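Local coordinates for probable branched-chain amino acid ABC transporter, amino acid binding protein (Thermus thermophilus, PDB 3LKB) that probably binds branched-chain amino acids as the substrate-binding component of an ABC transporter, with ligands such as valine, at residues Ile137-Lys141 / Glu200-His204; Ala212-Lys216 / Leu241-Ala246. The protein carries 2 engineered substitutions. One frame throughout, in Å; residues are numbered along the deposited sequence.

Contact 1: residues Ile137-Lys141 / Glu200-His204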
ATOM      1  N   ILE A 137     -10.913 -31.581  -3.838  1.00 13.08           N
ATOM      2  CA  ILE A 137      -9.761 -32.467  -3.965  1.00 13.33           C
ATOM      3  C   ILE A 137     -10.150 -33.974  -3.916  1.00 14.11           C
ATOM      4  O   ILE A 137      -9.667 -34.748  -4.741  1.00 13.90           O
ATOM      5  CB  ILE A 137      -8.672 -32.188  -2.907  1.00 12.96           C
ATOM      6  CG1 ILE A 137      -7.956 -30.869  -3.190  1.00 11.43           C
ATOM      7  CG2 ILE A 137      -7.649 -33.356  -2.869  1.00 11.40           C
ATOM      8  CD1 ILE A 137      -7.233 -30.290  -1.963  1.00  7.76           C
ATOM      9  N   ALA A 138     -10.987 -34.367  -2.946  1.00 14.92           N
ATOM     10  CA  ALA A 138     -11.329 -35.785  -2.720  1.00 17.18           C
ATOM     11  C   ALA A 138     -12.168 -36.338  -3.885  1.00 18.08           C
ATOM     12  O   ALA A 138     -12.035 -37.482  -4.231  1.00 18.51           O
ATOM     13  CB  ALA A 138     -12.052 -35.987  -1.366  1.00 15.85           C
ATOM     14  N   ARG A 139     -13.020 -35.515  -4.491  1.00 20.11           N
ATOM     15  CA  ARG A 139     -13.730 -35.931  -5.704  1.00 21.78           C
ATOM     16  C   ARG A 139     -12.754 -36.256  -6.837  1.00 21.51           C
ATOM     17  O   ARG A 139     -12.987 -37.176  -7.585  1.00 21.79           O
ATOM     18  CB  ARG A 139     -14.641 -34.821  -6.180  1.00 22.50           C
ATOM     19  CG  ARG A 139     -13.802 -33.524  -6.694  1.00 27.78           C
ATOM     20  CD  ARG A 139     -13.901 -33.087  -8.219  1.00 28.06           C
ATOM     21  NE  ARG A 139     -15.058 -32.205  -8.474  1.00 30.82           N
ATOM     22  CZ  ARG A 139     -16.341 -32.554  -8.272  1.00 29.46           C
ATOM     23  NH1 ARG A 139     -16.623 -33.771  -7.794  1.00 24.64           N
ATOM     24  NH2 ARG A 139     -17.342 -31.687  -8.541  1.00 25.34           N
ATOM     25  N   GLU A 140     -11.679 -35.474  -6.977  1.00 22.09           N
ATOM     26  CA  GLU A 140     -10.688 -35.693  -8.038  1.00 22.01           C
ATOM     27  C   GLU A 140      -9.857 -36.935  -7.824  1.00 21.35           C
ATOM     28  O   GLU A 140      -9.594 -37.646  -8.773  1.00 20.88           O
ATOM     29  CB  GLU A 140      -9.695 -34.550  -8.116  1.00 22.27           C
ATOM     30  CG  GLU A 140     -10.135 -33.436  -8.959  1.00 26.26           C
ATOM     31  CD  GLU A 140      -9.046 -32.899  -9.885  1.00 29.98           C
ATOM     32  OE1 GLU A 140      -9.446 -32.236 -10.869  1.00 33.46           O
ATOM     33  OE2 GLU A 140      -7.826 -33.095  -9.634  1.00 29.02           O
ATOM     34  N   LYS A 141      -9.421 -37.160  -6.580  1.00 20.88           N
ATOM     35  CA  LYS A 141      -8.398 -38.140  -6.281  1.00 20.95           C
ATOM     36  C   LYS A 141      -8.509 -38.557  -4.835  1.00 21.42           C
ATOM     37  O   LYS A 141      -8.263 -37.725  -3.948  1.00 21.43           O
ATOM     38  CB  LYS A 141      -7.022 -37.525  -6.494  1.00 21.21           C
ATOM     39  CG  LYS A 141      -5.858 -38.400  -5.994  1.00 22.57           C
ATOM     40  CD  LYS A 141      -5.214 -39.154  -7.155  1.00 26.49           C
ATOM     41  CE  LYS A 141      -4.241 -40.234  -6.669  1.00 30.55           C
ATOM     42  NZ  LYS A 141      -2.990 -39.665  -6.074  1.00 33.62           N
ATOM     43  N   GLU A 200       0.455 -33.582  -3.555  1.00 15.39           N
ATOM     44  CA  GLU A 200      -0.128 -33.486  -4.891  1.00 16.09           C
ATOM     45  C   GLU A 200      -1.034 -32.286  -5.040  1.00 14.96           C
ATOM     46  O   GLU A 200      -1.393 -31.900  -6.142  1.00 13.52           O
ATOM     47  CB  GLU A 200      -0.849 -34.776  -5.265  1.00 17.17           C
ATOM     48  CG  GLU A 200      -1.270 -35.625  -4.105  1.00 23.35           C
ATOM     49  CD  GLU A 200      -1.516 -37.096  -4.495  1.00 30.92           C
ATOM     50  OE1 GLU A 200      -1.996 -37.889  -3.625  1.00 32.28           O
ATOM     51  OE2 GLU A 200      -1.235 -37.439  -5.672  1.00 31.81           O
ATOM     52  N   TYR A 201      -1.394 -31.702  -3.903  1.00 14.09           N
ATOM     53  CA  TYR A 201      -2.305 -30.593  -3.874  1.00 12.85           C
ATOM     54  C   TYR A 201      -1.813 -29.711  -2.778  1.00 12.03           C
ATOM     55  O   TYR A 201      -1.601 -30.169  -1.663  1.00 12.58           O
ATOM     56  CB  TYR A 201      -3.704 -31.060  -3.517  1.00 12.71           C
ATOM     57  CG  TYR A 201      -4.352 -31.865  -4.603  1.00 13.26           C
ATOM     58  CD1 TYR A 201      -5.227 -31.264  -5.508  1.00 12.50           C
ATOM     59  CD2 TYR A 201      -4.105 -33.237  -4.725  1.00 14.03           C
ATOM     60  CE1 TYR A 201      -5.825 -32.004  -6.514  1.00 16.01           C
ATOM     61  CE2 TYR A 201      -4.719 -34.004  -5.732  1.00 13.20           C
ATOM     62  CZ  TYR A 201      -5.574 -33.383  -6.617  1.00 15.53           C
ATOM     63  OH  TYR A 201      -6.175 -34.114  -7.616  1.00 14.46           O
ATOM     64  N   VAL A 202      -1.633 -28.450  -3.086  1.00 10.30           N
ATOM     65  CA  VAL A 202      -1.339 -27.485  -2.055  1.00 10.06           C
ATOM     66  C   VAL A 202      -2.515 -26.521  -1.892  1.00  9.89           C
ATOM     67  O   VAL A 202      -2.940 -25.871  -2.852  1.00  9.20           O
ATOM     68  CB  VAL A 202      -0.079 -26.668  -2.402  1.00  9.57           C
ATOM     69  CG1 VAL A 202       0.301 -25.802  -1.261  1.00  8.84           C
ATOM     70  CG2 VAL A 202       1.015 -27.569  -2.733  1.00  7.80           C
ATOM     71  N   VAL A 203      -3.034 -26.436  -0.677  1.00  9.15           N
ATOM     72  CA  VAL A 203      -4.107 -25.500  -0.402  1.00  8.61           C
ATOM     73  C   VAL A 203      -3.533 -24.308   0.324  1.00  8.83           C
ATOM     74  O   VAL A 203      -2.858 -24.481   1.329  1.00  8.41           O
ATOM     75  CB  VAL A 203      -5.172 -26.143   0.475  1.00  8.58           C
ATOM     76  CG1 VAL A 203      -6.195 -25.101   0.946  1.00  5.80           C
ATOM     77  CG2 VAL A 203      -5.827 -27.258  -0.296  1.00  7.75           C
ATOM     78  N   HIS A 204      -3.829 -23.106  -0.171  1.00  9.15           N
ATOM     79  CA  HIS A 204      -3.303 -21.863   0.441  1.00  9.07           C
ATOM     80  C   HIS A 204      -4.328 -21.074   1.240  1.00  8.92           C
ATOM     81  O   HIS A 204      -5.451 -20.875   0.803  1.00  9.01           O
ATOM     82  CB  HIS A 204      -2.808 -20.936  -0.660  1.00  8.73           C
ATOM     83  CG  HIS A 204      -1.547 -21.391  -1.329  1.00  9.61           C
ATOM     84  ND1 HIS A 204      -1.536 -22.297  -2.377  1.00  7.58           N
ATOM     85  CD2 HIS A 204      -0.251 -21.066  -1.101  1.00  7.62           C
ATOM     86  CE1 HIS A 204      -0.296 -22.476  -2.792  1.00  4.37           C
ATOM     87  NE2 HIS A 204       0.503 -21.744  -2.034  1.00  8.70           N
TER

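Contact 2: residues Ala212-Lys216 / Leu241-Ala246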
ATOM      1  N   ALA A 212       1.475 -15.955  -5.082  1.00  8.89           N
ATOM      2  CA  ALA A 212       2.079 -15.687  -6.379  1.00  9.73           C
ATOM      3  C   ALA A 212       3.554 -16.101  -6.430  1.00 10.77           C
ATOM      4  O   ALA A 212       4.043 -16.711  -7.440  1.00 11.91           O
ATOM      5  CB  ALA A 212       1.928 -14.199  -6.720  1.00  9.21           C
ATOM      6  N   ASN A 213       4.285 -15.766  -5.371  1.00 10.47           N
ATOM      7  CA  ASN A 213       5.691 -16.142  -5.307  1.00 11.37           C
ATOM      8  C   ASN A 213       5.902 -17.663  -5.331  1.00 11.36           C
ATOM      9  O   ASN A 213       6.813 -18.193  -6.010  1.00 12.20           O
ATOM     10  CB  ASN A 213       6.331 -15.532  -4.059  1.00 11.45           C
ATOM     11  CG  ASN A 213       6.484 -14.028  -4.174  1.00 12.43           C
ATOM     12  OD1 ASN A 213       6.649 -13.490  -5.286  1.00 14.06           O
ATOM     13  ND2 ASN A 213       6.408 -13.332  -3.027  1.00  9.57           N
ATOM     14  N   ILE A 214       5.077 -18.366  -4.566  1.00 11.54           N
ATOM     15  CA  ILE A 214       5.132 -19.814  -4.557  1.00 11.33           C
ATOM     16  C   ILE A 214       4.837 -20.381  -5.972  1.00 11.76           C
ATOM     17  O   ILE A 214       5.575 -21.251  -6.433  1.00 12.73           O
ATOM     18  CB  ILE A 214       4.200 -20.396  -3.470  1.00 11.63           C
ATOM     19  CG1 ILE A 214       4.812 -20.148  -2.090  1.00  9.15           C
ATOM     20  CG2 ILE A 214       3.972 -21.884  -3.706  1.00 11.53           C
ATOM     21  CD1 ILE A 214       3.855 -20.333  -0.946  1.00  9.69           C
ATOM     22  N   LEU A 215       3.804 -19.873  -6.658  1.00 10.29           N
ATOM     23  CA  LEU A 215       3.432 -20.360  -7.995  1.00 10.58           C
ATOM     24  C   LEU A 215       4.526 -20.099  -9.004  1.00 11.65           C
ATOM     25  O   LEU A 215       4.831 -20.950  -9.812  1.00 11.64           O
ATOM     26  CB  LEU A 215       2.142 -19.666  -8.511  1.00  9.93           C
ATOM     27  CG  LEU A 215       0.911 -19.730  -7.613  1.00  7.61           C
ATOM     28  CD1 LEU A 215      -0.314 -18.971  -8.197  1.00  3.71           C
ATOM     29  CD2 LEU A 215       0.599 -21.155  -7.264  1.00  2.29           C
ATOM     30  N   LYS A 216       5.108 -18.903  -8.953  1.00 12.95           N
ATOM     31  CA  LYS A 216       6.218 -18.565  -9.828  1.00 14.70           C
ATOM     32  C   LYS A 216       7.342 -19.576  -9.674  1.00 14.89           C
ATOM     33  O   LYS A 216       7.845 -20.087 -10.641  1.00 15.25           O
ATOM     34  CB  LYS A 216       6.691 -17.130  -9.557  1.00 14.35           C
ATOM     35  CG  LYS A 216       5.900 -16.143 -10.405  1.00 17.25           C
ATOM     36  CD  LYS A 216       5.612 -14.857  -9.741  1.00 20.22           C
ATOM     37  CE  LYS A 216       6.736 -13.848  -9.852  1.00 26.35           C
ATOM     38  NZ  LYS A 216       6.254 -12.547  -9.205  1.00 25.80           N
ATOM     39  N   LEU A 241      -0.014 -10.687 -10.162  1.00 10.71           N
ATOM     40  CA  LEU A 241       1.288 -10.973  -9.479  1.00  9.73           C
ATOM     41  C   LEU A 241       1.928 -12.264  -9.968  1.00 10.23           C
ATOM     42  O   LEU A 241       3.144 -12.381  -9.935  1.00 11.41           O
ATOM     43  CB  LEU A 241       1.090 -11.083  -7.977  1.00  8.49           C
ATOM     44  CG  LEU A 241       0.632  -9.811  -7.270  1.00 10.50           C
ATOM     45  CD1 LEU A 241       0.281 -10.101  -5.840  1.00 11.98           C
ATOM     46  CD2 LEU A 241       1.761  -8.765  -7.310  1.00 10.97           C
ATOM     47  N   ALA A 242       1.123 -13.222 -10.422  1.00  9.46           N
ATOM     48  CA  ALA A 242       1.609 -14.551 -10.812  1.00 10.13           C
ATOM     49  C   ALA A 242       1.661 -14.761 -12.347  1.00 10.11           C
ATOM     50  O   ALA A 242       2.424 -15.628 -12.836  1.00  9.15           O
ATOM     51  CB  ALA A 242       0.742 -15.627 -10.199  1.00  9.43           C
ATOM     52  N   GLY A 243       0.857 -13.993 -13.086  1.00  9.85           N
ATOM     53  CA  GLY A 243       0.772 -14.188 -14.550  1.00 11.01           C
ATOM     54  C   GLY A 243       0.403 -15.635 -14.841  1.00 11.08           C
ATOM     55  O   GLY A 243      -0.470 -16.176 -14.228  1.00 10.81           O
ATOM     56  N   ASP A 244       1.120 -16.271 -15.733  1.00 13.09           N
ATOM     57  CA  ASP A 244       0.791 -17.603 -16.172  1.00 15.71           C
ATOM     58  C   ASP A 244       1.020 -18.645 -15.143  1.00 15.11           C
ATOM     59  O   ASP A 244       0.581 -19.789 -15.327  1.00 14.77           O
ATOM     60  CB  ASP A 244       1.668 -17.993 -17.338  1.00 17.57           C
ATOM     61  CG  ASP A 244       0.947 -17.904 -18.611  1.00 26.87           C
ATOM     62  OD1 ASP A 244       0.370 -16.807 -18.857  1.00 35.28           O
ATOM     63  OD2 ASP A 244       0.929 -18.927 -19.359  1.00 37.69           O
ATOM     64  N   ALA A 245       1.759 -18.299 -14.098  1.00 14.38           N
ATOM     65  CA  ALA A 245       2.002 -19.316 -13.094  1.00 14.42           C
ATOM     66  C   ALA A 245       0.698 -19.571 -12.366  1.00 13.46           C
ATOM     67  O   ALA A 245       0.580 -20.563 -11.671  1.00 13.51           O
ATOM     68  CB  ALA A 245       3.178 -18.950 -12.119  1.00 13.43           C
ATOM     69  N   ALA A 246      -0.273 -18.682 -12.553  1.00 12.96           N
ATOM     70  CA  ALA A 246      -1.635 -18.850 -11.959  1.00 13.73           C
ATOM     71  C   ALA A 246      -2.560 -19.831 -12.697  1.00 13.45           C
ATOM     72  O   ALA A 246      -3.522 -20.321 -12.147  1.00 12.68           O
ATOM     73  CB  ALA A 246      -2.334 -17.508 -11.813  1.00 13.11           C
TER

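Contact 1: residues Ile137-Lys141 / Glu200-His204
Tyr201, at the start of strand 201-205, reaches across to the last turn of helix 126-140 and lays its ring against Ile137. The methyl CG2 of Ile137 sits over the centre of one ring face as a CH-pi contact, 3.9 Å from the centroid of the Tyr201 ring and only 7° off its normal. Ile137 carries CG2 opposite its own backbone N and CG1 opposite its carbonyl carbon (chi1 -71°), a rotamer that sets CG2 over the ring and CG1 toward ring atom CD1 of Tyr201, 3.6 Å away, while CD1 of Ile137 runs on to meet CG2 of Val203 at 3.7 Å. Ile137 and Tyr201 point past one another, antiparallel, and the phenol oxygen lies at the helix end. There Tyr201 OH donates to OE2 of Glu140 over 2.8 Å, using the carboxylate's anti lone pair; OE2 lies at the ring edge, in plane, with the carboxylate turned 82° from the ring. Lys141, the first residue to leave the helix, puts CB 3.7 Å from Tyr201 OH. With CG anti to the backbone N its chain heads across, and kinks further out bring NZ to the carboxylate of Glu200, 2.9 Å from OE2, in a salt bridge whose hydrogen bonds are weak. Glu200 OE1 also accepts from Lys145 N, which ties the carboxylate to the neighbouring strand. Strand 201-205 runs between parallel strands 145-150 and 226-229, and helix 126-140 packs on this sheet, with Ile137 also touching Leu228 and Tyr201 touching Ala144.

Contact 2: residues Ala212-Lys216 / Leu241-Ala246
Ala212 and Leu215 of helix 208-220 form the apolar side of a close approach to the end of helix 236-242 and the short 3-10 turn that follows it. The CB of Ala212 lies 3.5 Å from CB of Leu241 and 3.9 Å from CB of Ala242, and with such small groups the backbones come near: the CA atoms of Ala212 and Ala242 are 4.6 Å apart. One turn on, Leu215 brings CB to 3.8 Å from CB of Ala245. Its CG stands opposite the carbonyl carbon (chi1 -54°), and from there CD1 reaches both Ala242 and Ala246, 4.0 Å from CB of Ala242 and as far from CA of Ala246. Some of the packing is methyl against backbone, as where CB of Ala245 rests 3.5 Å from the carbonyl O of Leu215. The polar link is made by Lys216, whose side chain kinks midway and curls back until NZ donates to the carbonyl O of Leu241 over 3.2 Å. It meets that oxygen almost head-on, at a C=O...N angle of 168°, while CD of Lys216 lies beside the same carbonyl O. Leu238 and His227 also border Leu215. The bound valine is about 13 Å from the Leu241 side chain, which marks this as packing away from the pocket. Helix 208-220 packs on the end of helix 236-242 and the 3-10 turn after it; the alternation of helix, parallel strand 226-229 and helix is that of the alpha/beta lobes of periplasmic binding proteins.

From the N terminus, helix 126-140 leads into contact 1, which closes a loop of 58 residues containing strands 145-150 and 173-179 and three helices before strand 201-205 arrives. The chain goes straight on into helix 208-220, where contact 2 opens, and a shorter loop of 24 residues through strand 226-229 returns to the end of helix 236-242. The two loops stand in series, neither enclosing nor crossing the other. Contact 1 ties a helix to the sheet, and contact 2 joins helix 208-220 to the end of helix 236-242 and the turn after it. Their centres are 18 Å apart, yet they touch where His204 NE2 packs 3.8 Å from CD1 of Ile214.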